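Local coordinates for protein heme oxygenase (Chlamydomonas reinhardtii, PDB 4RAJ) that probably breaks down heme oxidatively to biliverdin, as heme oxygenases do, at residues 33-38 against 220-225. Sequence-based numbering, arbitrary orientation.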
# COMPACT_ATOMS: atom_id res chain seq x y z
N ASN A 33 8.11 11.71 7.10
CA ASN A 33 7.62 12.60 8.14
C ASN A 33 6.47 13.48 7.66
O ASN A 33 5.49 13.69 8.38
CB ASN A 33 8.74 13.47 8.69
CG ASN A 33 9.83 12.65 9.35
OD1 ASN A 33 9.64 11.47 9.64
ND2 ASN A 33 10.99 13.27 9.58
N VAL A 34 6.57 13.98 6.44
CA VAL A 34 5.47 14.73 5.84
C VAL A 34 4.20 13.86 5.75
O VAL A 34 3.09 14.30 6.09
CB VAL A 34 5.84 15.24 4.44
CG1 VAL A 34 4.60 15.75 3.72
CG2 VAL A 34 6.91 16.34 4.52
N SER A 35 4.37 12.63 5.29
CA SER A 35 3.23 11.73 5.14
C SER A 35 2.53 11.42 6.47
O SER A 35 1.31 11.46 6.59
CB SER A 35 3.69 10.43 4.51
OG SER A 35 3.96 10.60 3.15
N ASN A 36 3.36 11.07 7.44
CA ASN A 36 3.01 10.91 8.85
C ASN A 36 2.10 12.03 9.40
O ASN A 36 1.05 11.78 10.00
CB ASN A 36 4.35 10.82 9.56
CG ASN A 36 4.88 9.41 9.66
OD1 ASN A 36 5.49 8.90 8.71
ND2 ASN A 36 4.92 8.91 10.90
N SER A 37 2.49 13.27 9.18
CA SER A 37 1.66 14.41 9.62
C SER A 37 0.33 14.44 8.87
O SER A 37 -0.73 14.62 9.47
CB SER A 37 2.40 15.76 9.43
OG SER A 37 3.48 15.89 10.35
N LEU A 38 0.40 14.22 7.56
CA LEU A 38 -0.78 14.20 6.69
C LEU A 38 -1.78 13.17 7.17
O LEU A 38 -2.97 13.46 7.34
CB LEU A 38 -0.37 13.86 5.26
CG LEU A 38 -0.96 14.60 4.07
CD1 LEU A 38 -0.68 16.09 4.21
CD2 LEU A 38 -0.34 14.06 2.79
N HIS A 220 2.79 9.89 -4.53
CA HIS A 220 1.47 9.52 -5.00
C HIS A 220 0.49 9.40 -3.84
O HIS A 220 -0.64 9.87 -3.91
CB HIS A 220 1.53 8.21 -5.78
CG HIS A 220 2.06 8.36 -7.18
ND1 HIS A 220 1.35 8.98 -8.18
CD2 HIS A 220 3.23 7.95 -7.74
CE1 HIS A 220 2.05 8.97 -9.30
NE2 HIS A 220 3.20 8.34 -9.06
N ASN A 221 0.93 8.73 -2.77
CA ASN A 221 0.08 8.53 -1.61
C ASN A 221 -0.34 9.87 -1.03
O ASN A 221 -1.49 10.07 -0.68
CB ASN A 221 0.79 7.70 -0.53
CG ASN A 221 0.74 6.22 -0.82
OD1 ASN A 221 0.36 5.81 -1.92
ND2 ASN A 221 1.11 5.40 0.15
N ASN A 222 0.61 10.79 -0.94
CA ASN A 222 0.28 12.10 -0.35
C ASN A 222 -0.74 12.85 -1.20
O ASN A 222 -1.66 13.48 -0.68
CB ASN A 222 1.55 12.92 -0.15
CG ASN A 222 2.41 12.39 0.98
OD1 ASN A 222 2.02 11.43 1.66
ND2 ASN A 222 3.57 12.99 1.18
N ALA A 223 -0.58 12.75 -2.52
CA ALA A 223 -1.49 13.38 -3.46
C ALA A 223 -2.90 12.82 -3.33
O ALA A 223 -3.88 13.56 -3.36
CB ALA A 223 -0.98 13.19 -4.88
N ILE A 224 -2.98 11.50 -3.18
CA ILE A 224 -4.26 10.81 -3.05
C ILE A 224 -4.95 11.19 -1.74
O ILE A 224 -6.16 11.47 -1.70
CB ILE A 224 -4.05 9.30 -3.16
CG1 ILE A 224 -3.58 8.96 -4.58
CG2 ILE A 224 -5.32 8.53 -2.82
CD1 ILE A 224 -3.08 7.53 -4.75
N ILE A 225 -4.18 11.23 -0.67
CA ILE A 225 -4.68 11.65 0.63
C ILE A 225 -5.21 13.09 0.61
O ILE A 225 -6.29 13.39 1.12
CB ILE A 225 -3.59 11.52 1.70
CG1 ILE A 225 -3.29 10.05 1.95
CG2 ILE A 225 -4.03 12.16 3.01
CD1 ILE A 225 -1.99 9.81 2.67
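S35 OG donates a hydrogen bond to N222 OD1, 2.6 Å away, a short bond that joins two helices through side chains alone. The donor lies in the plane of the amide, on a lone pair of OD1, with a C=O...OG angle of 109°. OG stands anti to the carbonyl carbon of S35 (chi1 -74°), which brings it round to meet the facing helix. It is also hydrogen-bonded to I31 O, one turn back on its own helix, so a main-chain carbonyl and a side-chain amide oxygen must share or compete for the single hydroxyl proton of this buried serine. At the other end of the amide, N222 ND2 sits 3.9 Å from V34 CG1, the two side chains crossing at about a right angle.

Helices 29-47 and 204-227 belong to the all-helical heme oxygenase fold. Here they run nearly side by side in the same direction, their local axes 22° apart in angle and 10.4 Å apart at closest approach, with S35 and N222 nearest each other by their CA atoms. Toward the C-terminal ends of both segments the contact turns apolar. L38 reaches across from helix 29-47 and lays CD2 against the stem of N222, 3.7 Å from its CB. L38 CG meets I225 CG2 at 4.1 Å.

The seam borders a pocket holding a polyether, probably carried over from the crystallisation liquor. S35 and I225 help line it, and N221 ND2 hydrogen-bonds one of its ether oxygens while N221 OD1 accepts from Q147 NE2. F60 of helix 50-76 packs against both N221 and I225.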